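Local atomic coordinates of ribonuclease VapC (Klebsiella pneumoniae, PDB entry 7BY3), a protein that probably acts as the toxic component of a toxin-antitoxin system, a magnesium-dependent RNase of the PIN-domain family. Residues I92-A97 / A113-V118. Residues are numbered along the deposited sequence; the frame is centred on the assembly and turned at random.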
ATOM      1  N   ILE B  92       7.067  -5.624   0.357  1.00 26.35           N
ATOM      2  CA  ILE B  92       5.689  -5.554   0.829  1.00 26.48           C
ATOM      3  C   ILE B  92       4.936  -6.848   0.525  1.00 26.05           C
ATOM      4  O   ILE B  92       4.179  -7.348   1.358  1.00 26.10           O
ATOM      5  CB  ILE B  92       4.947  -4.352   0.205  1.00 26.07           C
ATOM      6  CG1 ILE B  92       5.572  -3.041   0.689  1.00 25.74           C
ATOM      7  CG2 ILE B  92       3.472  -4.382   0.561  1.00 26.69           C
ATOM      8  CD1 ILE B  92       5.071  -1.816  -0.035  1.00 26.92           C
ATOM      9  N   ILE B  93       5.160  -7.396  -0.664  1.00 25.29           N
ATOM     10  CA  ILE B  93       4.520  -8.644  -1.061  1.00 25.71           C
ATOM     11  C   ILE B  93       5.061  -9.811  -0.232  1.00 26.13           C
ATOM     12  O   ILE B  93       4.315 -10.713   0.148  1.00 27.21           O
ATOM     13  CB  ILE B  93       4.715  -8.910  -2.570  1.00 25.89           C
ATOM     14  CG1 ILE B  93       3.814  -7.978  -3.381  1.00 27.11           C
ATOM     15  CG2 ILE B  93       4.391 -10.350  -2.919  1.00 27.41           C
ATOM     16  CD1 ILE B  93       4.053  -8.028  -4.867  1.00 30.17           C
ATOM     17  N   LEU B  94       6.354  -9.775   0.073  1.00 25.90           N
ATOM     18  CA  LEU B  94       6.963 -10.794   0.922  1.00 25.34           C
ATOM     19  C   LEU B  94       6.500 -10.646   2.371  1.00 25.45           C
ATOM     20  O   LEU B  94       6.285 -11.637   3.066  1.00 25.68           O
ATOM     21  CB  LEU B  94       8.490 -10.723   0.841  1.00 25.61           C
ATOM     22  CG  LEU B  94       9.266 -11.771   1.645  1.00 26.56           C
ATOM     23  CD1 LEU B  94       8.819 -13.177   1.274  1.00 27.67           C
ATOM     24  CD2 LEU B  94      10.763 -11.614   1.439  1.00 24.89           C
ATOM     25  N   ALA B  95       6.343  -9.403   2.820  1.00 25.77           N
ATOM     26  CA  ALA B  95       5.858  -9.125   4.170  1.00 26.14           C
ATOM     27  C   ALA B  95       4.425  -9.605   4.343  1.00 26.53           C
ATOM     28  O   ALA B  95       4.052 -10.126   5.394  1.00 27.69           O
ATOM     29  CB  ALA B  95       5.956  -7.641   4.473  1.00 26.25           C
ATOM     30  N   THR B  96       3.627  -9.420   3.299  1.00 27.10           N
ATOM     31  CA  THR B  96       2.240  -9.854   3.297  1.00 26.46           C
ATOM     32  C   THR B  96       2.147 -11.373   3.426  1.00 28.21           C
ATOM     33  O   THR B  96       1.311 -11.893   4.166  1.00 30.12           O
ATOM     34  CB  THR B  96       1.519  -9.389   2.015  1.00 26.05           C
ATOM     35  OG1 THR B  96       1.477  -7.958   1.987  1.00 25.95           O
ATOM     36  CG2 THR B  96       0.102  -9.930   1.964  1.00 27.24           C
ATOM     37  N   ALA B  97       3.021 -12.079   2.716  1.00 28.79           N
ATOM     38  CA  ALA B  97       3.043 -13.538   2.755  1.00 29.19           C
ATOM     39  C   ALA B  97       3.431 -14.054   4.137  1.00 31.58           C
ATOM     40  O   ALA B  97       2.781 -14.946   4.678  1.00 33.62           O
ATOM     41  CB  ALA B  97       3.994 -14.081   1.702  1.00 28.04           C
ATOM     42  N   ALA B 113      15.816 -15.752  -4.224  1.00 38.90           N
ATOM     43  CA  ALA B 113      16.495 -17.006  -3.898  1.00 38.49           C
ATOM     44  C   ALA B 113      17.192 -16.919  -2.541  1.00 39.12           C
ATOM     45  O   ALA B 113      17.841 -15.925  -2.229  1.00 37.94           O
ATOM     46  CB  ALA B 113      17.491 -17.374  -4.984  1.00 40.03           C
ATOM     47  N   GLY B 114      17.055 -17.969  -1.738  1.00 39.09           N
ATOM     48  CA  GLY B 114      17.636 -17.989  -0.408  1.00 40.01           C
ATOM     49  C   GLY B 114      16.669 -17.486   0.644  1.00 38.47           C
ATOM     50  O   GLY B 114      16.955 -17.527   1.839  1.00 39.24           O
ATOM     51  N   ILE B 115      15.515 -17.006   0.191  1.00 37.62           N
ATOM     52  CA  ILE B 115      14.480 -16.515   1.092  1.00 37.94           C
ATOM     53  C   ILE B 115      13.455 -17.606   1.379  1.00 37.88           C
ATOM     54  O   ILE B 115      12.808 -18.110   0.462  1.00 37.42           O
ATOM     55  CB  ILE B 115      13.765 -15.281   0.510  1.00 37.63           C
ATOM     56  CG1 ILE B 115      14.771 -14.156   0.255  1.00 38.39           C
ATOM     57  CG2 ILE B 115      12.660 -14.815   1.446  1.00 36.49           C
ATOM     58  CD1 ILE B 115      14.162 -12.904  -0.338  1.00 36.86           C
ATOM     59  N   PRO B 116      13.310 -17.976   2.661  1.00 40.79           N
ATOM     60  CA  PRO B 116      12.384 -19.033   3.081  1.00 36.96           C
ATOM     61  C   PRO B 116      10.932 -18.707   2.750  1.00 35.84           C
ATOM     62  O   PRO B 116      10.551 -17.539   2.723  1.00 36.62           O
ATOM     63  CB  PRO B 116      12.594 -19.100   4.598  1.00 36.21           C
ATOM     64  CG  PRO B 116      13.150 -17.768   4.966  1.00 38.22           C
ATOM     65  CD  PRO B 116      14.007 -17.370   3.808  1.00 40.53           C
ATOM     66  N   GLY B 117      10.135 -19.740   2.495  1.00 34.58           N
ATOM     67  CA  GLY B 117       8.720 -19.561   2.227  1.00 35.07           C
ATOM     68  C   GLY B 117       8.415 -19.013   0.847  1.00 34.08           C
ATOM     69  O   GLY B 117       7.319 -18.514   0.604  1.00 34.26           O
ATOM     70  N   VAL B 118       9.380 -19.111  -0.060  1.00 34.17           N
ATOM     71  CA  VAL B 118       9.196 -18.650  -1.433  1.00 34.37           C
ATOM     72  C   VAL B 118       9.404 -19.795  -2.428  1.00 36.29           C
ATOM     73  O   VAL B 118      10.379 -20.536  -2.328  1.00 36.81           O
ATOM     74  CB  VAL B 118      10.162 -17.498  -1.778  1.00 33.41           C
ATOM     75  CG1 VAL B 118       9.891 -16.979  -3.178  1.00 33.64           C
ATOM     76  CG2 VAL B 118      10.049 -16.376  -0.757  1.00 32.73           C
TER
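Leu94 reaches from helix 88-99 to Ile115, in the loop after helix 109-112, and to Val118, which opens strand 118-119, and the meeting is a small example of a helix bound to a loop and the start of a strand by branched aliphatic groups alone. The apolar packing uses both methyls of the leucine. CD2 of Leu94 does most of the work against the isoleucine, lying 3.7 Å from CG2 of Ile115 and 4.0 Å from CD1 of Ile115, so that it touches both the branch methyl and the end of the longer arm. CD1 of Leu94 lies 4.0 Å from CG2 of Val118 and, at 4.2 Å, also borders CG2 of Ile115; the leucine and valine side chains meet nearly at a right angle. With CG of Leu94 opposite the backbone N (chi1 -178°), the isobutyl group extends away from the helix as a two-pronged fork. The valine is set with CG1 opposite its own backbone N (chi1 -176°), which leaves CG2 beside that nitrogen as the methyl that receives CD1 of Leu94.

Between the two segments there is no polar bond. Within 92-97 the carbonyl O of Ile92 accepts two bonds, from Thr96 N at 2.9 Å and from the hydroxyl OG1 of Thr96 at 2.8 Å, arriving from opposite faces of its plane; this ties the hydroxyl of a buried threonine back to its own helix.

Leu104, on the middle strand of the three-stranded parallel sheet, touches both Leu94 and Val118 and is backbone-bonded to Gly117, while Tyr84 packs on Ile115. Asp90, a predicted magnesium ligand, lies one helical turn before Leu94.

Methyl contacts have little directional preference, so shape and burial, rather than specific polar pairing, join the loop and the start of the strand to the helix here.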